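Local coordinates for protein D-xylonate dehydratase (Caulobacter crescentus, PDB 5OYN) that catalyses the dehydration of D-xylonate to 2-dehydro-3-deoxy-D-arabinonate, and of D-gluconate with similar efficiency, using a [2Fe-2S] cluster and magnesium, at residues M41-T46 with I90-P95; M219-E224 with I277-A282; P291-M296 with D307-A312. One frame throughout, in Å; residues are numbered along the deposited sequence.

Contact 1: residues M41-T46 with I90-P95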
ATOM      1  N   MET A  41     -16.445  -8.660  -7.967  1.00 61.92           N
ATOM      2  CA  MET A  41     -16.204  -9.441  -6.763  1.00 66.13           C
ATOM      3  C   MET A  41     -14.879 -10.182  -6.822  1.00 63.26           C
ATOM      4  O   MET A  41     -14.617 -11.030  -5.964  1.00 64.54           O
ATOM      5  CB  MET A  41     -17.353 -10.427  -6.532  1.00 68.68           C
ATOM      6  CG  MET A  41     -18.737  -9.783  -6.533  1.00 67.89           C
ATOM      7  SD  MET A  41     -20.077 -10.879  -6.029  1.00 79.43           S
ATOM      8  CE  MET A  41     -19.201 -12.446  -5.856  1.00 69.58           C
ATOM      9  N   ASN A  42     -14.028  -9.873  -7.800  1.00 62.57           N
ATOM     10  CA  ASN A  42     -12.869 -10.715  -8.054  1.00 61.86           C
ATOM     11  C   ASN A  42     -11.677 -10.364  -7.177  1.00 61.05           C
ATOM     12  O   ASN A  42     -10.663 -11.069  -7.233  1.00 63.24           O
ATOM     13  CB  ASN A  42     -12.524 -10.685  -9.556  1.00 62.83           C
ATOM     14  CG  ASN A  42     -11.449  -9.659  -9.947  1.00 62.91           C
ATOM     15  OD1 ASN A  42     -11.104  -8.726  -9.204  1.00 60.58           O
ATOM     16  ND2 ASN A  42     -10.918  -9.841 -11.161  1.00 55.88           N
ATOM     17  N   TYR A  43     -11.774  -9.307  -6.368  1.00 60.13           N
ATOM     18  CA  TYR A  43     -10.780  -9.045  -5.334  1.00 54.56           C
ATOM     19  C   TYR A  43     -11.392  -9.015  -3.943  1.00 55.43           C
ATOM     20  O   TYR A  43     -10.793  -8.451  -3.026  1.00 58.17           O
ATOM     21  CB  TYR A  43     -10.019  -7.747  -5.597  1.00 60.28           C
ATOM     22  CG  TYR A  43     -10.863  -6.502  -5.821  1.00 59.00           C
ATOM     23  CD1 TYR A  43     -11.343  -6.187  -7.090  1.00 57.41           C
ATOM     24  CD2 TYR A  43     -11.133  -5.621  -4.779  1.00 53.78           C
ATOM     25  CE1 TYR A  43     -12.096  -5.045  -7.311  1.00 59.42           C
ATOM     26  CE2 TYR A  43     -11.885  -4.472  -4.995  1.00 58.43           C
ATOM     27  CZ  TYR A  43     -12.357  -4.194  -6.264  1.00 55.72           C
ATOM     28  OH  TYR A  43     -13.099  -3.074  -6.490  1.00 55.13           O
ATOM     29  N   GLY A  44     -12.570  -9.609  -3.766  1.00 59.58           N
ATOM     30  CA  GLY A  44     -13.083  -9.907  -2.442  1.00 60.81           C
ATOM     31  C   GLY A  44     -14.316  -9.146  -1.984  1.00 58.04           C
ATOM     32  O   GLY A  44     -14.716  -9.306  -0.826  1.00 57.77           O
ATOM     33  N   ILE A  45     -14.929  -8.324  -2.834  1.00 57.30           N
ATOM     34  CA  ILE A  45     -16.180  -7.676  -2.453  1.00 62.19           C
ATOM     35  C   ILE A  45     -17.291  -8.717  -2.408  1.00 62.09           C
ATOM     36  O   ILE A  45     -17.491  -9.478  -3.366  1.00 62.31           O
ATOM     37  CB  ILE A  45     -16.522  -6.540  -3.428  1.00 63.61           C
ATOM     38  CG1 ILE A  45     -15.486  -5.423  -3.317  1.00 59.52           C
ATOM     39  CG2 ILE A  45     -17.925  -6.004  -3.163  1.00 60.42           C
ATOM     40  CD1 ILE A  45     -15.544  -4.444  -4.465  1.00 57.94           C
ATOM     41  N   THR A  46     -18.026  -8.763  -1.275  1.00 61.04           N
ATOM     42  CA  THR A  46     -19.081  -9.751  -1.133  1.00 61.32           C
ATOM     43  C   THR A  46     -20.326  -9.340  -1.916  1.00 66.20           C
ATOM     44  O   THR A  46     -20.551  -8.154  -2.180  1.00 58.20           O
ATOM     45  CB  THR A  46     -19.461  -9.946   0.327  1.00 59.33           C
ATOM     46  OG1 THR A  46     -20.196  -8.812   0.788  1.00 64.49           O
ATOM     47  CG2 THR A  46     -18.238 -10.154   1.180  1.00 60.17           C
ATOM     48  N   ILE A  90     -20.367   2.349  -0.327  1.00 50.84           N
ATOM     49  CA  ILE A  90     -19.376   1.408  -0.831  1.00 55.59           C
ATOM     50  C   ILE A  90     -18.403   2.205  -1.694  1.00 54.80           C
ATOM     51  O   ILE A  90     -18.798   2.741  -2.733  1.00 55.31           O
ATOM     52  CB  ILE A  90     -20.023   0.270  -1.643  1.00 57.30           C
ATOM     53  CG1 ILE A  90     -21.052  -0.490  -0.800  1.00 55.03           C
ATOM     54  CG2 ILE A  90     -18.971  -0.666  -2.203  1.00 50.53           C
ATOM     55  CD1 ILE A  90     -20.440  -1.419   0.227  1.00 58.88           C
ATOM     56  N   PRO A  91     -17.133   2.320  -1.326  1.00 55.60           N
ATOM     57  CA  PRO A  91     -16.213   3.127  -2.133  1.00 51.69           C
ATOM     58  C   PRO A  91     -15.683   2.365  -3.340  1.00 57.95           C
ATOM     59  O   PRO A  91     -15.590   1.133  -3.350  1.00 68.07           O
ATOM     60  CB  PRO A  91     -15.090   3.472  -1.151  1.00 45.68           C
ATOM     61  CG  PRO A  91     -15.149   2.406  -0.094  1.00 49.57           C
ATOM     62  CD  PRO A  91     -16.465   1.689  -0.174  1.00 53.82           C
ATOM     63  N   MET A  92     -15.345   3.134  -4.372  1.00 53.73           N
ATOM     64  CA  MET A  92     -14.764   2.643  -5.625  1.00 56.97           C
ATOM     65  C   MET A  92     -13.764   3.706  -6.059  1.00 58.14           C
ATOM     66  O   MET A  92     -14.162   4.764  -6.567  1.00 56.99           O
ATOM     67  CB  MET A  92     -15.811   2.433  -6.717  1.00 56.35           C
ATOM     68  CG  MET A  92     -16.625   1.197  -6.583  1.00 67.92           C
ATOM     69  SD  MET A  92     -15.780  -0.258  -7.199  1.00 86.74           S
ATOM     70  CE  MET A  92     -17.080  -1.492  -6.991  1.00 73.23           C
ATOM     71  N   GLU A  93     -12.482   3.437  -5.860  1.00 55.83           N
ATOM     72  CA  GLU A  93     -11.452   4.373  -6.280  1.00 54.85           C
ATOM     73  C   GLU A  93     -11.110   4.088  -7.730  1.00 52.64           C
ATOM     74  O   GLU A  93     -11.113   2.933  -8.162  1.00 56.40           O
ATOM     75  CB  GLU A  93     -10.216   4.252  -5.394  1.00 57.53           C
ATOM     76  CG  GLU A  93      -9.111   5.259  -5.665  1.00 54.71           C
ATOM     77  CD  GLU A  93      -7.812   4.860  -4.966  1.00 66.56           C
ATOM     78  OE1 GLU A  93      -6.778   5.540  -5.198  1.00 68.86           O
ATOM     79  OE2 GLU A  93      -7.833   3.872  -4.177  1.00 62.41           O
ATOM     80  N   PHE A  94     -10.855   5.144  -8.489  1.00 44.42           N
ATOM     81  CA  PHE A  94     -10.526   4.992  -9.894  1.00 48.94           C
ATOM     82  C   PHE A  94      -9.757   6.220 -10.323  1.00 51.73           C
ATOM     83  O   PHE A  94      -9.824   7.256  -9.654  1.00 46.08           O
ATOM     84  CB  PHE A  94     -11.789   4.809 -10.752  1.00 51.08           C
ATOM     85  CG  PHE A  94     -12.719   5.990 -10.721  1.00 53.47           C
ATOM     86  CD1 PHE A  94     -12.566   7.040 -11.618  1.00 50.74           C
ATOM     87  CD2 PHE A  94     -13.748   6.053  -9.791  1.00 53.94           C
ATOM     88  CE1 PHE A  94     -13.417   8.127 -11.581  1.00 52.03           C
ATOM     89  CE2 PHE A  94     -14.604   7.143  -9.754  1.00 51.62           C
ATOM     90  CZ  PHE A  94     -14.436   8.176 -10.648  1.00 49.46           C
ATOM     91  N   PRO A  95      -9.001   6.133 -11.409  1.00 56.47           N
ATOM     92  CA  PRO A  95      -8.126   7.247 -11.777  1.00 49.86           C
ATOM     93  C   PRO A  95      -8.696   8.115 -12.881  1.00 55.07           C
ATOM     94  O   PRO A  95      -9.710   7.770 -13.503  1.00 55.39           O
ATOM     95  CB  PRO A  95      -6.858   6.533 -12.242  1.00 48.35           C
ATOM     96  CG  PRO A  95      -7.366   5.264 -12.862  1.00 48.48           C
ATOM     97  CD  PRO A  95      -8.680   4.918 -12.183  1.00 55.23           C
TER
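Tyr-43, third residue of the type I turn from Met-41 to Gly-44, is the first of 41-46 to meet strand 90-95: its OH lies 4.0 Å from Met-92 SD. Its CB points at the strand, and with chi1 at 53° the ring is set between the backbone N and the carbonyl carbon, while Asn-42 OD1 lies in plane at the ring's edge. The hydroxyl donates its hydrogen bond across the subunit boundary, to Asp-65 O of the second subunit, and Arg-71 of the same neighbour makes a cation-pi contact with the ring. With the hydroxyl proton given to that carbonyl, Met-92 SD meets the phenol oxygen by van der Waals contact.

Gly-44 closes the turn through a weak bond from its N to Met-41 O. Strand 90-95 is an edge strand, within this chain, of a four-stranded parallel sheet; helix 73-87 links it to its partner strand 56-61 in a beta-alpha-beta crossover, with Met-92 bonding through its backbone to Ile-57 and Ile-59. The turn and the residues after it thus pack beside an outer strand, close to where subunits meet.

Ile-45 comes next, directed toward the strand, with CD1 4.2 Å from Met-92 CE. The methionine reaches it by bending at chi2 (-81°), which swings the thioether end toward the loop. Leu-50 of helix 47-51 also touches Ile-45, and the isoleucine's O accepts a bond from Gln-245 of the third subunit. At Thr-46 the chain enters helix 47-51: its side chain caps a backbone N of that helix and its own N bonds Glu-49 OE1.

Contact 2: residues M219-E224 with I277-A282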
ATOM      1  N   MET A 219      -7.715  27.861  -6.704  1.00 49.45           N
ATOM      2  CA  MET A 219      -8.812  26.992  -7.118  1.00 51.76           C
ATOM      3  C   MET A 219      -9.338  26.144  -5.964  1.00 51.97           C
ATOM      4  O   MET A 219     -10.520  25.790  -5.942  1.00 54.72           O
ATOM      5  CB  MET A 219      -8.374  26.100  -8.277  1.00 50.75           C
ATOM      6  CG  MET A 219      -8.102  26.849  -9.575  1.00 55.04           C
ATOM      7  SD  MET A 219      -9.287  28.171  -9.928  1.00 62.63           S
ATOM      8  CE  MET A 219     -10.828  27.257 -10.124  1.00 55.84           C
ATOM      9  N   ASN A 220      -8.505  25.834  -4.979  1.00 50.96           N
ATOM     10  CA  ASN A 220      -9.045  25.055  -3.874  1.00 49.64           C
ATOM     11  C   ASN A 220      -9.835  25.933  -2.913  1.00 48.00           C
ATOM     12  O   ASN A 220     -10.876  25.513  -2.404  1.00 50.57           O
ATOM     13  CB  ASN A 220      -7.917  24.279  -3.194  1.00 51.30           C
ATOM     14  CG  ASN A 220      -7.622  22.959  -3.923  1.00 54.08           C
ATOM     15  OD1 ASN A 220      -8.382  21.997  -3.800  1.00 55.67           O
ATOM     16  ND2 ASN A 220      -6.571  22.941  -4.745  1.00 48.68           N
ATOM     17  N   ALA A 221      -9.389  27.167  -2.687  1.00 51.31           N
ATOM     18  CA  ALA A 221     -10.219  28.122  -1.964  1.00 48.07           C
ATOM     19  C   ALA A 221     -11.522  28.389  -2.712  1.00 53.22           C
ATOM     20  O   ALA A 221     -12.579  28.543  -2.088  1.00 50.60           O
ATOM     21  CB  ALA A 221      -9.449  29.419  -1.737  1.00 38.57           C
ATOM     22  N   VAL A 222     -11.466  28.432  -4.050  1.00 52.81           N
ATOM     23  CA  VAL A 222     -12.671  28.667  -4.846  1.00 49.92           C
ATOM     24  C   VAL A 222     -13.704  27.585  -4.572  1.00 55.00           C
ATOM     25  O   VAL A 222     -14.865  27.876  -4.266  1.00 59.79           O
ATOM     26  CB  VAL A 222     -12.325  28.740  -6.343  1.00 52.47           C
ATOM     27  CG1 VAL A 222     -13.559  28.415  -7.214  1.00 43.65           C
ATOM     28  CG2 VAL A 222     -11.734  30.097  -6.676  1.00 47.19           C
ATOM     29  N   ALA A 223     -13.299  26.319  -4.670  1.00 45.70           N
ATOM     30  CA  ALA A 223     -14.257  25.248  -4.451  1.00 48.03           C
ATOM     31  C   ALA A 223     -14.880  25.339  -3.072  1.00 50.01           C
ATOM     32  O   ALA A 223     -16.013  24.889  -2.871  1.00 53.51           O
ATOM     33  CB  ALA A 223     -13.589  23.877  -4.633  1.00 53.75           C
ATOM     34  N   GLU A 224     -14.156  25.893  -2.101  1.00 52.70           N
ATOM     35  CA  GLU A 224     -14.768  26.103  -0.794  1.00 56.71           C
ATOM     36  C   GLU A 224     -15.790  27.230  -0.869  1.00 53.68           C
ATOM     37  O   GLU A 224     -16.939  27.068  -0.440  1.00 53.35           O
ATOM     38  CB  GLU A 224     -13.700  26.386   0.269  1.00 52.93           C
ATOM     39  CG  GLU A 224     -14.065  25.814   1.643  1.00 55.11           C
ATOM     40  CD  GLU A 224     -13.050  26.137   2.753  1.00 62.94           C
ATOM     41  OE1 GLU A 224     -11.818  26.073   2.521  1.00 57.23           O
ATOM     42  OE2 GLU A 224     -13.496  26.453   3.879  1.00 64.88           O
ATOM     43  N   ILE A 277     -15.741  34.517  -7.004  1.00 55.81           N
ATOM     44  CA  ILE A 277     -15.111  35.709  -7.579  1.00 51.57           C
ATOM     45  C   ILE A 277     -14.680  36.663  -6.477  1.00 48.91           C
ATOM     46  O   ILE A 277     -13.567  37.206  -6.500  1.00 48.14           O
ATOM     47  CB  ILE A 277     -16.071  36.404  -8.569  1.00 56.65           C
ATOM     48  CG1 ILE A 277     -16.392  35.493  -9.753  1.00 56.91           C
ATOM     49  CG2 ILE A 277     -15.496  37.767  -9.039  1.00 52.78           C
ATOM     50  CD1 ILE A 277     -16.730  36.244 -11.019  1.00 58.78           C
ATOM     51  N   ALA A 278     -15.552  36.889  -5.495  1.00 46.62           N
ATOM     52  CA  ALA A 278     -15.195  37.810  -4.427  1.00 48.25           C
ATOM     53  C   ALA A 278     -14.011  37.278  -3.646  1.00 52.52           C
ATOM     54  O   ALA A 278     -13.061  38.019  -3.356  1.00 54.22           O
ATOM     55  CB  ALA A 278     -16.388  38.046  -3.499  1.00 51.71           C
ATOM     56  N   LEU A 279     -14.039  35.979  -3.324  1.00 55.02           N
ATOM     57  CA  LEU A 279     -12.946  35.386  -2.571  1.00 49.54           C
ATOM     58  C   LEU A 279     -11.631  35.494  -3.330  1.00 49.05           C
ATOM     59  O   LEU A 279     -10.602  35.867  -2.750  1.00 49.47           O
ATOM     60  CB  LEU A 279     -13.261  33.934  -2.251  1.00 56.63           C
ATOM     61  CG  LEU A 279     -12.029  33.210  -1.726  1.00 51.21           C
ATOM     62  CD1 LEU A 279     -11.827  33.543  -0.258  1.00 50.59           C
ATOM     63  CD2 LEU A 279     -12.241  31.758  -1.946  1.00 52.52           C
ATOM     64  N   VAL A 280     -11.647  35.192  -4.631  1.00 42.31           N
ATOM     65  CA  VAL A 280     -10.409  35.264  -5.402  1.00 46.34           C
ATOM     66  C   VAL A 280      -9.734  36.614  -5.219  1.00 51.85           C
ATOM     67  O   VAL A 280      -8.512  36.694  -5.046  1.00 52.77           O
ATOM     68  CB  VAL A 280     -10.676  34.981  -6.885  1.00 45.83           C
ATOM     69  CG1 VAL A 280      -9.398  35.201  -7.680  1.00 48.16           C
ATOM     70  CG2 VAL A 280     -11.197  33.587  -7.053  1.00 46.77           C
ATOM     71  N   ALA A 281     -10.521  37.697  -5.223  1.00 54.47           N
ATOM     72  CA  ALA A 281      -9.920  39.027  -5.203  1.00 52.09           C
ATOM     73  C   ALA A 281      -9.346  39.352  -3.831  1.00 54.55           C
ATOM     74  O   ALA A 281      -8.225  39.873  -3.731  1.00 52.94           O
ATOM     75  CB  ALA A 281     -10.944  40.075  -5.623  1.00 56.36           C
ATOM     76  N   ALA A 282     -10.100  39.052  -2.763  1.00 49.09           N
ATOM     77  CA  ALA A 282      -9.648  39.341  -1.403  1.00 52.29           C
ATOM     78  C   ALA A 282      -8.412  38.536  -1.015  1.00 58.65           C
ATOM     79  O   ALA A 282      -7.643  38.980  -0.148  1.00 56.46           O
ATOM     80  CB  ALA A 282     -10.770  39.055  -0.401  1.00 48.21           C
TER
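Leu-279 and Ala-221 meet end to side: the leucine projects from helix 270-282 toward helix 215-225 and lays its CD2 methyl 3.6 Å from Ala-221 CB, beside the alanine's carbonyl group. With CG opposite the backbone N (chi1 168°), the isobutyl group is carried across the gap, where the alanine offers a small, low surface to receive it. The same CD2 also borders Val-222 N.

Beside this pair, Val-222 and Val-280 meet obliquely, with matching side-chain settings. In both, CG1 is anti to the backbone N and CG2 lies beside it, and the two CG2 methyls touch at 3.6 Å. Their CA atoms, 7.0 Å apart, are the nearest CA pair of the two segments. The helix axes come within 9.2 Å, and their N-to-C directions differ by 141°, a crossing nearer antiparallel than parallel.

The polar side chains of 219-224 are engaged outside this interface. Asn-220 OD1 bonds the hydroxyls of Thr-135 and Ser-159, at the ends of two strands of the parallel sheet, and Glu-224 takes the backbone N atoms of Gly-232 and Ala-234. Leu-279 is further covered by Val-341 and Leu-342 of helix 337-347.

No hydrogen bond crosses between the segments, and the four touching residues are all buried. Cohesion here therefore rests on methyl contacts and the fit of their shapes, within a buried helical layer whose Asn-220 reaches the parallel sheet.

Contact 3: residues P291-M296 with D307-A312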
ATOM      1  N   PRO A 291     -10.192  32.084 -16.290  1.00 48.20           N
ATOM      2  CA  PRO A 291     -10.648  31.069 -17.255  1.00 48.14           C
ATOM      3  C   PRO A 291     -11.323  29.891 -16.585  1.00 57.84           C
ATOM      4  O   PRO A 291     -12.298  29.363 -17.131  1.00 61.54           O
ATOM      5  CB  PRO A 291      -9.359  30.650 -17.973  1.00 43.71           C
ATOM      6  CG  PRO A 291      -8.436  31.764 -17.783  1.00 49.26           C
ATOM      7  CD  PRO A 291      -8.757  32.378 -16.451  1.00 48.73           C
ATOM      8  N   HIS A 292     -10.872  29.493 -15.389  1.00 55.99           N
ATOM      9  CA  HIS A 292     -11.422  28.303 -14.743  1.00 55.52           C
ATOM     10  C   HIS A 292     -12.792  28.560 -14.153  1.00 54.27           C
ATOM     11  O   HIS A 292     -13.669  27.695 -14.231  1.00 57.22           O
ATOM     12  CB  HIS A 292     -10.493  27.800 -13.638  1.00 56.31           C
ATOM     13  CG  HIS A 292      -9.185  27.297 -14.141  1.00 53.76           C
ATOM     14  ND1 HIS A 292      -9.078  26.513 -15.270  1.00 53.41           N
ATOM     15  CD2 HIS A 292      -7.926  27.466 -13.676  1.00 56.47           C
ATOM     16  CE1 HIS A 292      -7.806  26.221 -15.478  1.00 59.57           C
ATOM     17  NE2 HIS A 292      -7.086  26.789 -14.526  1.00 60.43           N
ATOM     18  N   ILE A 293     -12.990  29.713 -13.517  1.00 53.98           N
ATOM     19  CA  ILE A 293     -14.305  29.977 -12.946  1.00 56.88           C
ATOM     20  C   ILE A 293     -15.349  30.100 -14.051  1.00 57.86           C
ATOM     21  O   ILE A 293     -16.480  29.624 -13.907  1.00 59.63           O
ATOM     22  CB  ILE A 293     -14.266  31.217 -12.040  1.00 52.94           C
ATOM     23  CG1 ILE A 293     -13.515  30.878 -10.749  1.00 49.27           C
ATOM     24  CG2 ILE A 293     -15.668  31.672 -11.719  1.00 54.94           C
ATOM     25  CD1 ILE A 293     -13.327  32.042  -9.817  1.00 45.15           C
ATOM     26  N   VAL A 294     -14.974  30.689 -15.190  1.00 55.49           N
ATOM     27  CA  VAL A 294     -15.917  30.797 -16.299  1.00 59.90           C
ATOM     28  C   VAL A 294     -16.228  29.418 -16.855  1.00 59.61           C
ATOM     29  O   VAL A 294     -17.399  29.045 -17.003  1.00 64.02           O
ATOM     30  CB  VAL A 294     -15.380  31.743 -17.394  1.00 62.91           C
ATOM     31  CG1 VAL A 294     -16.148  31.544 -18.689  1.00 61.55           C
ATOM     32  CG2 VAL A 294     -15.488  33.195 -16.953  1.00 51.36           C
ATOM     33  N   ALA A 295     -15.181  28.641 -17.155  1.00 62.67           N
ATOM     34  CA  ALA A 295     -15.339  27.266 -17.631  1.00 65.03           C
ATOM     35  C   ALA A 295     -16.308  26.466 -16.762  1.00 59.46           C
ATOM     36  O   ALA A 295     -17.195  25.777 -17.273  1.00 63.90           O
ATOM     37  CB  ALA A 295     -13.974  26.571 -17.677  1.00 60.58           C
ATOM     38  N   MET A 296     -16.152  26.542 -15.443  1.00 57.21           N
ATOM     39  CA  MET A 296     -17.051  25.795 -14.572  1.00 64.13           C
ATOM     40  C   MET A 296     -18.468  26.353 -14.629  1.00 66.66           C
ATOM     41  O   MET A 296     -19.441  25.587 -14.673  1.00 64.81           O
ATOM     42  CB  MET A 296     -16.514  25.806 -13.142  1.00 62.05           C
ATOM     43  CG  MET A 296     -15.118  25.219 -13.034  1.00 61.42           C
ATOM     44  SD  MET A 296     -14.264  25.734 -11.535  1.00 70.27           S
ATOM     45  CE  MET A 296     -15.405  25.045 -10.377  1.00 52.45           C
ATOM     46  N   ASP A 307     -18.523  41.976 -16.721  1.00 64.69           N
ATOM     47  CA  ASP A 307     -19.026  42.829 -15.655  1.00 69.46           C
ATOM     48  C   ASP A 307     -19.018  42.122 -14.309  1.00 64.81           C
ATOM     49  O   ASP A 307     -18.882  42.776 -13.269  1.00 58.29           O
ATOM     50  CB  ASP A 307     -20.423  43.330 -16.005  1.00 75.98           C
ATOM     51  CG  ASP A 307     -20.381  44.616 -16.807  1.00 82.79           C
ATOM     52  OD1 ASP A 307     -19.544  45.500 -16.476  1.00 71.48           O
ATOM     53  OD2 ASP A 307     -21.171  44.726 -17.774  1.00 93.73           O
ATOM     54  N   ASP A 308     -19.130  40.797 -14.311  1.00 68.37           N
ATOM     55  CA  ASP A 308     -19.013  40.066 -13.059  1.00 66.49           C
ATOM     56  C   ASP A 308     -17.621  40.203 -12.444  1.00 64.00           C
ATOM     57  O   ASP A 308     -17.494  40.157 -11.215  1.00 60.49           O
ATOM     58  CB  ASP A 308     -19.382  38.613 -13.290  1.00 68.82           C
ATOM     59  CG  ASP A 308     -20.837  38.455 -13.665  1.00 74.97           C
ATOM     60  OD1 ASP A 308     -21.699  38.833 -12.830  1.00 73.78           O
ATOM     61  OD2 ASP A 308     -21.115  37.981 -14.795  1.00 74.48           O
ATOM     62  N   TRP A 309     -16.583  40.418 -13.261  1.00 59.24           N
ATOM     63  CA  TRP A 309     -15.251  40.665 -12.713  1.00 60.13           C
ATOM     64  C   TRP A 309     -15.079  42.107 -12.242  1.00 65.10           C
ATOM     65  O   TRP A 309     -14.483  42.339 -11.181  1.00 66.74           O
ATOM     66  CB  TRP A 309     -14.170  40.309 -13.739  1.00 62.36           C
ATOM     67  CG  TRP A 309     -14.213  38.872 -14.163  1.00 63.00           C
ATOM     68  CD1 TRP A 309     -14.642  38.387 -15.366  1.00 72.46           C
ATOM     69  CD2 TRP A 309     -13.842  37.729 -13.380  1.00 66.05           C
ATOM     70  NE1 TRP A 309     -14.559  37.011 -15.384  1.00 70.88           N
ATOM     71  CE2 TRP A 309     -14.071  36.582 -14.177  1.00 69.50           C
ATOM     72  CE3 TRP A 309     -13.337  37.560 -12.083  1.00 62.87           C
ATOM     73  CZ2 TRP A 309     -13.803  35.289 -13.722  1.00 65.98           C
ATOM     74  CZ3 TRP A 309     -13.076  36.282 -11.634  1.00 58.86           C
ATOM     75  CH2 TRP A 309     -13.306  35.162 -12.450  1.00 65.07           C
ATOM     76  N   ARG A 310     -15.569  43.091 -13.018  1.00 67.43           N
ATOM     77  CA  ARG A 310     -15.516  44.489 -12.574  1.00 61.34           C
ATOM     78  C   ARG A 310     -16.199  44.683 -11.233  1.00 58.14           C
ATOM     79  O   ARG A 310     -15.784  45.535 -10.439  1.00 63.70           O
ATOM     80  CB  ARG A 310     -16.155  45.432 -13.606  1.00 67.80           C
ATOM     81  CG  ARG A 310     -15.448  45.486 -14.941  1.00 62.41           C
ATOM     82  CD  ARG A 310     -16.198  46.128 -16.095  1.00 54.17           C
ATOM     83  NE  ARG A 310     -15.207  46.519 -17.090  1.00 50.37           N
ATOM     84  CZ  ARG A 310     -15.267  46.193 -18.376  1.00 53.79           C
ATOM     85  NH1 ARG A 310     -16.298  45.483 -18.840  1.00 47.16           N
ATOM     86  NH2 ARG A 310     -14.291  46.584 -19.197  1.00 53.42           N
ATOM     87  N   ALA A 311     -17.251  43.911 -10.969  1.00 57.60           N
ATOM     88  CA  ALA A 311     -17.925  43.974  -9.678  1.00 61.99           C
ATOM     89  C   ALA A 311     -16.948  43.851  -8.511  1.00 71.20           C
ATOM     90  O   ALA A 311     -17.074  44.567  -7.506  1.00 72.13           O
ATOM     91  CB  ALA A 311     -18.978  42.868  -9.608  1.00 63.70           C
ATOM     92  N   ALA A 312     -15.953  42.963  -8.639  1.00 67.54           N
ATOM     93  CA  ALA A 312     -15.053  42.594  -7.554  1.00 60.67           C
ATOM     94  C   ALA A 312     -13.735  43.365  -7.546  1.00 65.31           C
ATOM     95  O   ALA A 312     -12.919  43.148  -6.647  1.00 65.15           O
ATOM     96  CB  ALA A 312     -14.764  41.092  -7.618  1.00 64.30           C
TER
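Trp-309 directs the benzene end of its indole at Ile-293 and Val-294, joining two consecutive helices, 289-299 and 306-312, that a short connection separates in the chain. Both belong to the helical part of the N-terminal region of this IlvD/Edd enzyme, and the three touching residues are buried.

The apolar contacts all use the ring's edge. Trp-309 CH2 lies 4.1 Å from Ile-293 CB, near the plane of the indole, and Ile-293 CD1 reaches the same CH2. One atom further round the ring, CZ2 is 4.2 Å from Val-294 CG2, again close to the ring plane. The tryptophan's CB does not itself point at the other helix; CG stands opposite the carbonyl carbon (chi1 -60°), and the long indole then spans the gap, leaving the backbones well separated, with no CA pair closer than the 10.3 Å between Val-294 and Asp-308. Ile-293 is directed toward the tryptophan, and it also touches Val-222 and Val-280, which link this edge to helices 215-225 and 270-282.

Hydrogen bonds do not cross between the segments. Within them, backbone bonds such as Ala-295 N to Pro-291 O (3.0 Å) maintain the helices. The charged group of Asp-308 is held by a salt bridge from its OD2 to Lys-270 NZ.

Polar contacts of His-292 lead toward the metal site. His-292 ND1 is bonded to Arg-112 NH1, and its NE2 is bonded to OQ2 of the carboxylated lysine at position 139, a residue of the magnesium site.

How the contacts relate
Contacts 2 and 3 form one continuous core: their centres are 11 Å apart, and Met-219 CE packs 3.6 Å from His-292 CB while Ile-277 CD1 lies 3.7 Å from Trp-309 CZ3. Helix 270-282 is followed directly in the chain by helix 289-299, so contact 2 leads into contact 3. This core lies near the active site, with the side chain of Val-280 about 14 Å from magnesium and that of Ala-221 about 13 Å from an iron-sulfur cluster. Contact 1 is separate, its centre 35 Å from that of contact 2 and 39 Å from that of contact 3. Even so, Tyr-43's side chain is about 11 Å from a cluster, probably that of the second subunit.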